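Local coordinates for protein aminotransferase, class III (Thermomicrobium roseum, PDB 6IO1) that probably catalyses pyridoxal-phosphate-dependent, (S)-enantioselective transfer of amino groups as a thermostable class-III omega-transaminase, at residues R69-E74 with A334-D339; I182-P187 with V206-E211; V236-G241 with Q276-Q281. All blocks are in the same frame, centred on the assembly; numbering follows the deposited sequence.

Contact 1. Residues R69-E74 with A334-D339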
ATOM      1  N   ARG B  69      21.974  -2.184  -9.953  1.00 18.30           N
ATOM      2  CA  ARG B  69      21.871  -3.394 -10.763  1.00 18.16           C
ATOM      3  C   ARG B  69      21.131  -3.065 -12.054  1.00 16.86           C
ATOM      4  O   ARG B  69      19.907  -2.893 -12.051  1.00 16.75           O
ATOM      5  CB  ARG B  69      21.170  -4.499  -9.980  1.00 17.98           C
ATOM      6  CG  ARG B  69      21.898  -4.883  -8.704  1.00 19.55           C
ATOM      7  CD  ARG B  69      23.000  -5.895  -8.974  1.00 21.63           C
ATOM      8  NE  ARG B  69      23.470  -6.522  -7.742  1.00 22.53           N
ATOM      9  CZ  ARG B  69      24.136  -7.671  -7.693  1.00 25.43           C
ATOM     10  NH1 ARG B  69      24.416  -8.327  -8.811  1.00 22.08           N
ATOM     11  NH2 ARG B  69      24.523  -8.164  -6.524  1.00 21.59           N
ATOM     12  N   ARG B  70      21.874  -2.979 -13.160  1.00 16.68           N
ATOM     13  CA  ARG B  70      21.278  -2.648 -14.450  1.00 18.31           C
ATOM     14  C   ARG B  70      20.323  -3.725 -14.949  1.00 16.10           C
ATOM     15  O   ARG B  70      19.456  -3.427 -15.777  1.00 16.73           O
ATOM     16  CB  ARG B  70      22.376  -2.394 -15.486  1.00 21.96           C
ATOM     17  CG  ARG B  70      23.223  -1.169 -15.177  1.00 25.36           C
ATOM     18  CD  ARG B  70      23.860  -0.575 -16.424  1.00 27.89           C
ATOM     19  NE  ARG B  70      24.523  -1.577 -17.254  1.00 28.93           N
ATOM     20  CZ  ARG B  70      24.658  -1.483 -18.574  1.00 31.52           C
ATOM     21  NH1 ARG B  70      24.162  -0.438 -19.222  1.00 33.34           N
ATOM     22  NH2 ARG B  70      25.278  -2.440 -19.247  1.00 34.48           N
ATOM     23  N   GLU B  71      20.477  -4.969 -14.489  1.00 17.65           N
ATOM     24  CA  GLU B  71      19.571  -6.035 -14.912  1.00 16.72           C
ATOM     25  C   GLU B  71      18.133  -5.730 -14.513  1.00 16.30           C
ATOM     26  O   GLU B  71      17.203  -5.913 -15.310  1.00 17.27           O
ATOM     27  CB  GLU B  71      20.022  -7.369 -14.317  1.00 20.52           C
ATOM     28  CG  GLU B  71      21.411  -7.811 -14.757  1.00 22.34           C
ATOM     29  CD  GLU B  71      22.495  -7.398 -13.777  1.00 26.01           C
ATOM     30  OE1 GLU B  71      22.353  -6.333 -13.141  1.00 25.16           O
ATOM     31  OE2 GLU B  71      23.491  -8.140 -13.644  1.00 31.09           O
ATOM     32  N   LEU B  72      17.929  -5.253 -13.283  1.00 15.39           N
ATOM     33  CA  LEU B  72      16.582  -4.928 -12.824  1.00 15.45           C
ATOM     34  C   LEU B  72      16.018  -3.737 -13.590  1.00 15.03           C
ATOM     35  O   LEU B  72      14.826  -3.713 -13.925  1.00 15.91           O
ATOM     36  CB  LEU B  72      16.596  -4.657 -11.318  1.00 14.82           C
ATOM     37  CG  LEU B  72      16.462  -5.862 -10.376  1.00 15.37           C
ATOM     38  CD1 LEU B  72      17.473  -6.960 -10.688  1.00 15.53           C
ATOM     39  CD2 LEU B  72      16.592  -5.431  -8.927  1.00 14.91           C
ATOM     40  N   ALA B  73      16.863  -2.745 -13.883  1.00 15.32           N
ATOM     41  CA  ALA B  73      16.426  -1.609 -14.686  1.00 16.82           C
ATOM     42  C   ALA B  73      15.994  -2.056 -16.077  1.00 17.58           C
ATOM     43  O   ALA B  73      14.985  -1.577 -16.607  1.00 15.55           O
ATOM     44  CB  ALA B  73      17.543  -0.569 -14.778  1.00 17.43           C
ATOM     45  N   GLU B  74      16.752  -2.973 -16.686  1.00 16.35           N
ATOM     46  CA  GLU B  74      16.393  -3.470 -18.011  1.00 17.29           C
ATOM     47  C   GLU B  74      15.100  -4.272 -17.971  1.00 16.69           C
ATOM     48  O   GLU B  74      14.271  -4.170 -18.883  1.00 18.13           O
ATOM     49  CB  GLU B  74      17.532  -4.321 -18.578  1.00 19.02           C
ATOM     50  CG  GLU B  74      17.125  -5.221 -19.737  1.00 22.29           C
ATOM     51  CD  GLU B  74      16.705  -4.450 -20.977  1.00 26.65           C
ATOM     52  OE1 GLU B  74      16.984  -3.235 -21.059  1.00 26.97           O
ATOM     53  OE2 GLU B  74      16.089  -5.063 -21.874  1.00 29.00           O
ATOM     54  N   ALA B 334      10.940  -8.384  -9.713  1.00 12.64           N
ATOM     55  CA  ALA B 334      11.097  -9.396  -8.674  1.00 13.85           C
ATOM     56  C   ALA B 334      11.694 -10.678  -9.234  1.00 12.48           C
ATOM     57  O   ALA B 334      12.528 -11.315  -8.584  1.00 15.22           O
ATOM     58  CB  ALA B 334       9.750  -9.685  -8.013  1.00 11.75           C
ATOM     59  N   LEU B 335      11.260 -11.087 -10.426  1.00 12.82           N
ATOM     60  CA  LEU B 335      11.820 -12.284 -11.046  1.00 15.51           C
ATOM     61  C   LEU B 335      13.311 -12.113 -11.311  1.00 16.02           C
ATOM     62  O   LEU B 335      14.112 -13.012 -11.018  1.00 17.10           O
ATOM     63  CB  LEU B 335      11.076 -12.605 -12.342  1.00 15.71           C
ATOM     64  CG  LEU B 335       9.634 -13.098 -12.205  1.00 14.65           C
ATOM     65  CD1 LEU B 335       8.970 -13.203 -13.569  1.00 16.51           C
ATOM     66  CD2 LEU B 335       9.588 -14.434 -11.479  1.00 15.99           C
ATOM     67  N   ARG B 336      13.706 -10.955 -11.847  1.00 14.75           N
ATOM     68  CA  ARG B 336      15.129 -10.713 -12.089  1.00 16.10           C
ATOM     69  C   ARG B 336      15.916 -10.657 -10.779  1.00 15.01           C
ATOM     70  O   ARG B 336      17.031 -11.198 -10.680  1.00 16.05           O
ATOM     71  CB  ARG B 336      15.310  -9.420 -12.882  1.00 16.56           C
ATOM     72  CG  ARG B 336      16.560  -9.390 -13.741  1.00 19.83           C
ATOM     73  CD  ARG B 336      16.442 -10.339 -14.920  1.00 20.93           C
ATOM     74  NE  ARG B 336      17.691 -10.431 -15.668  1.00 21.69           N
ATOM     75  CZ  ARG B 336      18.676 -11.270 -15.372  1.00 23.64           C
ATOM     76  NH1 ARG B 336      18.546 -12.118 -14.361  1.00 22.56           N
ATOM     77  NH2 ARG B 336      19.782 -11.283 -16.104  1.00 26.82           N
ATOM     78  N   ASN B 337      15.349 -10.001  -9.764  1.00 13.59           N
ATOM     79  CA  ASN B 337      15.992  -9.920  -8.458  1.00 13.85           C
ATOM     80  C   ASN B 337      16.175 -11.302  -7.851  1.00 14.60           C
ATOM     81  O   ASN B 337      17.207 -11.584  -7.237  1.00 15.34           O
ATOM     82  CB  ASN B 337      15.165  -9.025  -7.534  1.00 14.15           C
ATOM     83  CG  ASN B 337      15.781  -8.876  -6.161  1.00 12.85           C
ATOM     84  OD1 ASN B 337      16.849  -8.289  -6.009  1.00 15.48           O
ATOM     85  ND2 ASN B 337      15.104  -9.404  -5.150  1.00 13.08           N
ATOM     86  N   LEU B 338      15.170 -12.168  -7.992  1.00 15.88           N
ATOM     87  CA  LEU B 338      15.290 -13.539  -7.510  1.00 16.41           C
ATOM     88  C   LEU B 338      16.353 -14.300  -8.288  1.00 17.17           C
ATOM     89  O   LEU B 338      17.086 -15.112  -7.712  1.00 18.65           O
ATOM     90  CB  LEU B 338      13.940 -14.249  -7.606  1.00 16.88           C
ATOM     91  CG  LEU B 338      12.909 -13.837  -6.556  1.00 15.90           C
ATOM     92  CD1 LEU B 338      11.631 -14.647  -6.705  1.00 18.09           C
ATOM     93  CD2 LEU B 338      13.487 -13.989  -5.160  1.00 16.05           C
ATOM     94  N   ASP B 339      16.453 -14.051  -9.598  1.00 17.73           N
ATOM     95  CA  ASP B 339      17.524 -14.661 -10.380  1.00 18.30           C
ATOM     96  C   ASP B 339      18.879 -14.324  -9.778  1.00 17.82           C
ATOM     97  O   ASP B 339      19.711 -15.209  -9.538  1.00 18.22           O
ATOM     98  CB  ASP B 339      17.468 -14.178 -11.831  1.00 18.07           C
ATOM     99  CG  ASP B 339      16.262 -14.695 -12.580  1.00 20.25           C
ATOM    100  OD1 ASP B 339      15.615 -15.642 -12.091  1.00 22.89           O
ATOM    101  OD2 ASP B 339      15.964 -14.154 -13.665  1.00 22.75           O
TER
HETATM  102  O   HOH W   1      17.280  -8.098 -17.190  1.00 22.25           O
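Leu72 reaches across to Arg336 and Asn337 and makes the close-packed half of this contact. Its CD1 lies 3.8 Å from the backbone N of Asn337 and about as far from CB of Arg336, while its CD2 comes to 4.1 Å from Asn337 OD1. That oxygen accepts a hydrogen bond from Ser293 OG; the leucine methyl packs beside it. Tyr295 and Val333 close round Leu72, as does Met80 of the second subunit. Cutting Leu72 back to an alanine would remove both methyls and is likely to open a gap beside Asn337 and CB of Arg336.

The other half is looser and wet. Arg336 has its CG anti to the backbone N (chi1 -152°) and bends at chi2, which carries the guanidinium over to Glu71; CG of Glu71 sits over one face of it, 4.1 Å from Arg336 NH2. The carboxylate turns off, Glu71 OE2 staying 5.4 Å from Arg336 NH2, too far for a salt bridge. A water joins the helices instead, giving a hydrogen to Glu71 O and accepting one from Arg336 NE at 2.8 Å. Arg336 NH1 makes a salt bridge to Asp339 OD2 at 3.4 Å, its hydrogen bond weak. The helix pair is nearly antiparallel: the axes of 70-74 and 334-339 come within 9.0 Å at 156°, where helix 70-82 meets helix 328-344 beside the dimer interface of this class-III aminotransferase.

Contact 2. Residues I182-P187 with V206-E211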
ATOM      1  N   ILE B 182      -4.855  -8.860  20.419  1.00 23.29           N
ATOM      2  CA  ILE B 182      -4.342  -9.156  21.750  1.00 22.48           C
ATOM      3  C   ILE B 182      -2.825  -9.191  21.668  1.00 21.03           C
ATOM      4  O   ILE B 182      -2.262  -9.857  20.790  1.00 19.95           O
ATOM      5  CB  ILE B 182      -4.895 -10.490  22.284  1.00 21.16           C
ATOM      6  CG1 ILE B 182      -6.420 -10.437  22.336  1.00 25.22           C
ATOM      7  CG2 ILE B 182      -4.316 -10.800  23.656  1.00 25.93           C
ATOM      8  CD1 ILE B 182      -7.080 -11.771  22.143  1.00 27.69           C
ATOM      9  N   HIS B 183      -2.165  -8.486  22.579  1.00 22.85           N
ATOM     10  CA  HIS B 183      -0.717  -8.328  22.543  1.00 23.32           C
ATOM     11  C   HIS B 183      -0.076  -9.158  23.645  1.00 23.36           C
ATOM     12  O   HIS B 183      -0.420  -9.011  24.822  1.00 23.96           O
ATOM     13  CB  HIS B 183      -0.329  -6.857  22.662  1.00 24.83           C
ATOM     14  CG  HIS B 183      -0.697  -6.059  21.453  1.00 23.72           C
ATOM     15  ND1 HIS B 183      -1.893  -5.383  21.341  1.00 26.46           N
ATOM     16  CD2 HIS B 183      -0.046  -5.872  20.282  1.00 22.54           C
ATOM     17  CE1 HIS B 183      -1.951  -4.794  20.160  1.00 27.73           C
ATOM     18  NE2 HIS B 183      -0.844  -5.075  19.498  1.00 23.71           N
ATOM     19  N   LEU B 184       0.851 -10.026  23.251  1.00 22.20           N
ATOM     20  CA  LEU B 184       1.623 -10.852  24.163  1.00 24.94           C
ATOM     21  C   LEU B 184       2.957 -10.173  24.479  1.00 26.06           C
ATOM     22  O   LEU B 184       3.336  -9.172  23.866  1.00 25.34           O
ATOM     23  CB  LEU B 184       1.850 -12.239  23.561  1.00 23.74           C
ATOM     24  CG  LEU B 184       0.646 -13.080  23.137  1.00 21.27           C
ATOM     25  CD1 LEU B 184       1.046 -14.131  22.109  1.00 19.73           C
ATOM     26  CD2 LEU B 184       0.011 -13.742  24.340  1.00 23.26           C
ATOM     27  N   THR B 185       3.671 -10.720  25.460  1.00 26.90           N
ATOM     28  CA  THR B 185       4.991 -10.198  25.788  1.00 27.99           C
ATOM     29  C   THR B 185       6.006 -10.587  24.720  1.00 26.55           C
ATOM     30  O   THR B 185       5.922 -11.655  24.107  1.00 28.35           O
ATOM     31  CB  THR B 185       5.468 -10.700  27.152  1.00 31.40           C
ATOM     32  OG1 THR B 185       5.828 -12.085  27.064  1.00 32.33           O
ATOM     33  CG2 THR B 185       4.390 -10.515  28.203  1.00 30.94           C
ATOM     34  N   ALA B 186       6.950  -9.678  24.463  1.00 27.77           N
ATOM     35  CA  ALA B 186       8.029  -9.922  23.478  1.00 26.20           C
ATOM     36  C   ALA B 186       9.046 -10.904  24.073  1.00 24.98           C
ATOM     37  O   ALA B 186       9.330 -10.794  25.281  1.00 24.30           O
ATOM     38  CB  ALA B 186       8.683  -8.612  23.117  1.00 27.41           C
ATOM     39  N   PRO B 187       9.643 -11.824  23.281  1.00 25.79           N
ATOM     40  CA  PRO B 187      10.653 -12.748  23.804  1.00 24.71           C
ATOM     41  C   PRO B 187      11.966 -11.954  23.795  1.00 24.81           C
ATOM     42  O   PRO B 187      12.824 -12.220  22.974  1.00 24.55           O
ATOM     43  CB  PRO B 187      10.682 -13.852  22.739  1.00 24.62           C
ATOM     44  CG  PRO B 187      10.345 -13.126  21.455  1.00 23.16           C
ATOM     45  CD  PRO B 187       9.371 -12.036  21.858  1.00 24.39           C
ATOM     46  N   VAL B 206       5.574 -19.870  26.778  1.00 22.73           N
ATOM     47  CA  VAL B 206       4.556 -20.850  26.409  1.00 21.01           C
ATOM     48  C   VAL B 206       3.410 -20.829  27.411  1.00 22.58           C
ATOM     49  O   VAL B 206       2.232 -20.891  27.035  1.00 24.34           O
ATOM     50  CB  VAL B 206       5.184 -22.252  26.298  1.00 22.72           C
ATOM     51  CG1 VAL B 206       4.106 -23.324  26.244  1.00 27.12           C
ATOM     52  CG2 VAL B 206       6.083 -22.333  25.079  1.00 23.68           C
ATOM     53  N   GLN B 207       3.739 -20.739  28.703  1.00 22.89           N
ATOM     54  CA  GLN B 207       2.704 -20.680  29.729  1.00 23.91           C
ATOM     55  C   GLN B 207       1.831 -19.445  29.556  1.00 24.69           C
ATOM     56  O   GLN B 207       0.597 -19.523  29.657  1.00 26.61           O
ATOM     57  CB  GLN B 207       3.361 -20.688  31.109  1.00 26.59           C
ATOM     58  CG  GLN B 207       2.411 -20.724  32.287  1.00 35.17           C
ATOM     59  CD  GLN B 207       3.137 -21.025  33.583  1.00 49.61           C
ATOM     60  OE1 GLN B 207       3.124 -22.157  34.068  1.00 58.54           O
ATOM     61  NE2 GLN B 207       3.792 -20.014  34.143  1.00 52.02           N
ATOM     62  N   GLU B 208       2.454 -18.298  29.281  1.00 24.09           N
ATOM     63  CA  GLU B 208       1.680 -17.082  29.058  1.00 24.98           C
ATOM     64  C   GLU B 208       0.765 -17.221  27.847  1.00 23.11           C
ATOM     65  O   GLU B 208      -0.406 -16.823  27.900  1.00 23.56           O
ATOM     66  CB  GLU B 208       2.612 -15.887  28.888  1.00 26.95           C
ATOM     67  CG  GLU B 208       1.899 -14.659  28.372  1.00 28.93           C
ATOM     68  CD  GLU B 208       2.845 -13.631  27.824  1.00 31.02           C
ATOM     69  OE1 GLU B 208       4.066 -13.761  28.062  1.00 32.82           O
ATOM     70  OE2 GLU B 208       2.376 -12.701  27.132  1.00 31.15           O
ATOM     71  N   LEU B 209       1.276 -17.785  26.750  1.00 22.38           N
ATOM     72  CA  LEU B 209       0.455 -17.951  25.552  1.00 20.99           C
ATOM     73  C   LEU B 209      -0.739 -18.858  25.823  1.00 21.95           C
ATOM     74  O   LEU B 209      -1.874 -18.545  25.441  1.00 19.18           O
ATOM     75  CB  LEU B 209       1.302 -18.507  24.405  1.00 20.13           C
ATOM     76  CG  LEU B 209       0.537 -18.939  23.151  1.00 19.00           C
ATOM     77  CD1 LEU B 209      -0.270 -17.782  22.579  1.00 18.47           C
ATOM     78  CD2 LEU B 209       1.488 -19.502  22.107  1.00 18.45           C
ATOM     79  N   GLU B 210      -0.502 -19.987  26.496  1.00 24.21           N
ATOM     80  CA  GLU B 210      -1.587 -20.921  26.781  1.00 24.52           C
ATOM     81  C   GLU B 210      -2.647 -20.283  27.671  1.00 24.48           C
ATOM     82  O   GLU B 210      -3.851 -20.414  27.417  1.00 24.44           O
ATOM     83  CB  GLU B 210      -1.033 -22.189  27.431  1.00 27.54           C
ATOM     84  CG  GLU B 210      -0.056 -22.968  26.564  1.00 28.28           C
ATOM     85  CD  GLU B 210      -0.328 -24.458  26.577  1.00 38.07           C
ATOM     86  OE1 GLU B 210      -1.485 -24.854  26.322  1.00 36.08           O
ATOM     87  OE2 GLU B 210       0.613 -25.231  26.849  1.00 41.31           O
ATOM     88  N   GLU B 211      -2.218 -19.591  28.729  1.00 23.83           N
ATOM     89  CA  GLU B 211      -3.183 -18.979  29.638  1.00 26.82           C
ATOM     90  C   GLU B 211      -3.953 -17.851  28.956  1.00 25.48           C
ATOM     91  O   GLU B 211      -5.152 -17.672  29.208  1.00 26.65           O
ATOM     92  CB  GLU B 211      -2.470 -18.520  30.909  1.00 31.40           C
ATOM     93  CG  GLU B 211      -1.948 -19.716  31.692  1.00 38.00           C
ATOM     94  CD  GLU B 211      -1.586 -19.406  33.128  1.00 45.38           C
ATOM     95  OE1 GLU B 211      -2.473 -19.509  33.995  1.00 51.16           O
ATOM     96  OE2 GLU B 211      -0.406 -19.098  33.390  1.00 48.30           O
TER
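Leu184, Thr185 and Glu208 bring an edge strand of the large mixed sheet, 181-184, against helix 198-216, which packs on that sheet as in the alpha/beta architecture of the pyridoxal-phosphate-dependent aminotransferases. The strand is held on its inner side by backbone hydrogen bonds from Ile182 and Leu184 to strand 146-150 and its end.

The apolar part is small. Leu184 points toward the helix, and its CD1 meets CD1 of Leu209 at 3.9 Å, the two side chains slanting past one another. Behind Leu209 stand Ile246 and Val249 of helix 242-253, so this leucine pair lies in the buried layer that links strand and helices.

The polar part is a two-pronged grip on Thr185, just past the end of the strand. Glu208 leaves the helix with CG anti to its backbone N (chi1 168°), and the extended chain puts the carboxylate against the loop at Thr185. CB of Leu184 flanks it, 3.6 Å from Glu208 OE2. Each oxygen takes one hydrogen: OE2 receives the backbone N-H of Thr185 at 2.9 Å in a nearly straight bond of 168°, and OE1 accepts the hydroxyl hydrogen of Thr185 OG1. Two bonds at once fix the rotation of the carboxylate. Both oxygens use their syn lone pairs, and the shorter of the two bonds is Thr185 OG1 to Glu208 OE1, 2.6 Å.

Contact 3. Residues V236-G241 with Q276-Q281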
ATOM      1  N   VAL B 236      14.848  -8.168  18.132  1.00 20.53           N
ATOM      2  CA  VAL B 236      14.680  -9.106  19.234  1.00 22.99           C
ATOM      3  C   VAL B 236      14.851 -10.511  18.672  1.00 20.77           C
ATOM      4  O   VAL B 236      13.959 -11.036  18.001  1.00 20.81           O
ATOM      5  CB  VAL B 236      13.319  -8.939  19.917  1.00 23.26           C
ATOM      6  CG1 VAL B 236      13.201  -9.887  21.100  1.00 23.02           C
ATOM      7  CG2 VAL B 236      13.126  -7.499  20.361  1.00 23.55           C
ATOM      8  N   VAL B 237      15.997 -11.122  18.952  1.00 22.51           N
ATOM      9  CA  VAL B 237      16.267 -12.488  18.519  1.00 22.63           C
ATOM     10  C   VAL B 237      15.635 -13.426  19.538  1.00 22.30           C
ATOM     11  O   VAL B 237      15.969 -13.361  20.730  1.00 23.91           O
ATOM     12  CB  VAL B 237      17.775 -12.746  18.372  1.00 23.91           C
ATOM     13  CG1 VAL B 237      18.023 -14.143  17.826  1.00 27.27           C
ATOM     14  CG2 VAL B 237      18.404 -11.696  17.468  1.00 23.21           C
ATOM     15  N   PRO B 238      14.722 -14.301  19.127  1.00 21.64           N
ATOM     16  CA  PRO B 238      14.021 -15.145  20.090  1.00 22.83           C
ATOM     17  C   PRO B 238      14.961 -16.179  20.679  1.00 23.36           C
ATOM     18  O   PRO B 238      15.975 -16.533  20.057  1.00 25.07           O
ATOM     19  CB  PRO B 238      12.925 -15.807  19.242  1.00 21.53           C
ATOM     20  CG  PRO B 238      13.519 -15.865  17.876  1.00 22.33           C
ATOM     21  CD  PRO B 238      14.332 -14.602  17.738  1.00 22.11           C
ATOM     22  N   PRO B 239      14.673 -16.679  21.876  1.00 24.54           N
ATOM     23  CA  PRO B 239      15.527 -17.715  22.456  1.00 27.37           C
ATOM     24  C   PRO B 239      15.386 -19.015  21.682  1.00 27.40           C
ATOM     25  O   PRO B 239      14.405 -19.246  20.971  1.00 24.17           O
ATOM     26  CB  PRO B 239      15.000 -17.855  23.888  1.00 28.28           C
ATOM     27  CG  PRO B 239      13.581 -17.411  23.803  1.00 26.12           C
ATOM     28  CD  PRO B 239      13.550 -16.325  22.762  1.00 23.84           C
ATOM     29  N   ASP B 240      16.401 -19.863  21.817  1.00 30.03           N
ATOM     30  CA  ASP B 240      16.392 -21.147  21.131  1.00 29.69           C
ATOM     31  C   ASP B 240      15.198 -21.981  21.576  1.00 26.94           C
ATOM     32  O   ASP B 240      14.916 -22.096  22.773  1.00 25.47           O
ATOM     33  CB  ASP B 240      17.701 -21.888  21.396  1.00 32.93           C
ATOM     34  CG  ASP B 240      18.912 -21.131  20.885  1.00 36.62           C
ATOM     35  OD1 ASP B 240      18.796 -20.461  19.837  1.00 38.01           O
ATOM     36  OD2 ASP B 240      19.982 -21.209  21.525  1.00 40.24           O
ATOM     37  N   GLY B 241      14.494 -22.562  20.606  1.00 26.40           N
ATOM     38  CA  GLY B 241      13.341 -23.390  20.888  1.00 26.54           C
ATOM     39  C   GLY B 241      12.032 -22.644  21.044  1.00 21.97           C
ATOM     40  O   GLY B 241      10.998 -23.285  21.268  1.00 19.35           O
ATOM     41  N   GLN B 276      12.803 -21.121   7.687  1.00 24.26           N
ATOM     42  CA  GLN B 276      13.781 -22.201   7.635  1.00 25.22           C
ATOM     43  C   GLN B 276      14.736 -22.146   8.822  1.00 26.02           C
ATOM     44  O   GLN B 276      15.123 -23.190   9.358  1.00 26.50           O
ATOM     45  CB  GLN B 276      14.562 -22.151   6.321  1.00 25.57           C
ATOM     46  CG  GLN B 276      15.543 -23.302   6.168  1.00 27.03           C
ATOM     47  CD  GLN B 276      16.162 -23.378   4.787  1.00 30.58           C
ATOM     48  OE1 GLN B 276      15.759 -22.660   3.872  1.00 30.05           O
ATOM     49  NE2 GLN B 276      17.147 -24.255   4.629  1.00 30.01           N
ATOM     50  N   GLN B 277      15.127 -20.941   9.244  1.00 27.22           N
ATOM     51  CA  GLN B 277      16.031 -20.813  10.383  1.00 26.70           C
ATOM     52  C   GLN B 277      15.431 -21.430  11.638  1.00 26.72           C
ATOM     53  O   GLN B 277      16.122 -22.127  12.391  1.00 27.61           O
ATOM     54  CB  GLN B 277      16.361 -19.342  10.639  1.00 26.99           C
ATOM     55  CG  GLN B 277      17.227 -18.683   9.586  1.00 26.48           C
ATOM     56  CD  GLN B 277      18.708 -18.850   9.857  1.00 25.07           C
ATOM     57  OE1 GLN B 277      19.106 -19.410  10.878  1.00 27.51           O
ATOM     58  NE2 GLN B 277      19.535 -18.351   8.946  1.00 27.69           N
ATOM     59  N   TYR B 278      14.145 -21.188  11.878  1.00 25.71           N
ATOM     60  CA  TYR B 278      13.507 -21.540  13.136  1.00 23.87           C
ATOM     61  C   TYR B 278      12.598 -22.757  13.025  1.00 25.87           C
ATOM     62  O   TYR B 278      11.863 -23.054  13.972  1.00 26.10           O
ATOM     63  CB  TYR B 278      12.746 -20.327  13.672  1.00 25.56           C
ATOM     64  CG  TYR B 278      13.687 -19.193  14.013  1.00 23.39           C
ATOM     65  CD1 TYR B 278      14.402 -19.199  15.201  1.00 24.70           C
ATOM     66  CD2 TYR B 278      13.892 -18.141  13.129  1.00 23.75           C
ATOM     67  CE1 TYR B 278      15.276 -18.180  15.516  1.00 24.31           C
ATOM     68  CE2 TYR B 278      14.767 -17.114  13.435  1.00 20.39           C
ATOM     69  CZ  TYR B 278      15.456 -17.140  14.631  1.00 21.59           C
ATOM     70  OH  TYR B 278      16.329 -16.127  14.947  1.00 22.82           O
ATOM     71  N   GLY B 279      12.637 -23.466  11.897  1.00 25.86           N
ATOM     72  CA  GLY B 279      11.888 -24.697  11.729  1.00 25.24           C
ATOM     73  C   GLY B 279      10.403 -24.559  11.984  1.00 24.81           C
ATOM     74  O   GLY B 279       9.834 -25.292  12.799  1.00 23.74           O
ATOM     75  N   VAL B 280       9.766 -23.616  11.300  1.00 23.06           N
ATOM     76  CA  VAL B 280       8.338 -23.381  11.445  1.00 21.26           C
ATOM     77  C   VAL B 280       7.699 -23.399  10.064  1.00 17.57           C
ATOM     78  O   VAL B 280       8.317 -23.016   9.065  1.00 18.56           O
ATOM     79  CB  VAL B 280       8.056 -22.053  12.189  1.00 20.69           C
ATOM     80  CG1 VAL B 280       8.086 -20.866  11.237  1.00 24.94           C
ATOM     81  CG2 VAL B 280       6.737 -22.124  12.933  1.00 23.93           C
ATOM     82  N   GLN B 281       6.463 -23.885  10.008  1.00 17.87           N
ATOM     83  CA  GLN B 281       5.698 -23.949   8.762  1.00 15.64           C
ATOM     84  C   GLN B 281       4.406 -23.169   8.945  1.00 17.51           C
ATOM     85  O   GLN B 281       3.414 -23.715   9.462  1.00 16.36           O
ATOM     86  CB  GLN B 281       5.406 -25.398   8.369  1.00 18.34           C
ATOM     87  CG  GLN B 281       4.563 -25.551   7.110  1.00 17.72           C
ATOM     88  CD  GLN B 281       5.336 -25.236   5.844  1.00 16.93           C
ATOM     89  OE1 GLN B 281       6.566 -25.284   5.825  1.00 19.53           O
ATOM     90  NE2 GLN B 281       4.615 -24.915   4.777  1.00 17.67           N
TER
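With CG anti to its carbonyl carbon (chi1 -64°) and the ring turned by a chi2 of -80°, Tyr278 carries its phenol across to Val237 and Pro238. Pro238 supplies the main touch: its CG lies 3.7 Å from Tyr278 CE1 and 4.0 Å from Tyr278 CZ. The approach to the ring is oblique. Pro238 CD continues the contact outward, 3.8 Å from Tyr278 OH, so the proline edge follows the phenol from its ring to its oxygen.

Val237 meets the end of the same side chain. Its CG1 comes to 3.9 Å from Tyr278 OH, and the two side chains cross at about a right angle. All of this is van der Waals packing, and the patch is small, one aromatic side chain against two neighbouring residues. Around it the tyrosine has further company: its ring meets that of Trp243 with the planes at about 55°, and Val229 and Lys376 also touch it.

The backbone turns sharply straight after Tyr278. Gly279 follows the short, weakly bonded helix 274-278 in a Schellman motif, where positive phi favours glycine. The contact thus ties that helical turn to the proline-containing loop leading into helix 242-253, in the large domain of an aminotransferase fold, with the Tyr278 side chain about 13 Å from the bound pyridoxamine phosphate.

Overall arrangement
All three contacts are partly buried, but they sit in different places. Contact 1 lies near the second subunit, on the opposite side of the chain's centre from contact 2, their centres about 41 Å apart. Contacts 2 and 3 are neighbours, about 16 Å between centres, and touch where Pro187 packs on Val236 and Pro239; helix 242-253 backs both, its Ile246 and Val249 against Leu209 and its Trp243 against Tyr278. Their chemistry differs. Contact 1 pairs two helices by leucine packing and a water bridge, contact 2 joins strand to helix with direct carboxylate hydrogen bonds, and contact 3 joins loop to helix end by van der Waals packing of one tyrosine on a proline and a valine.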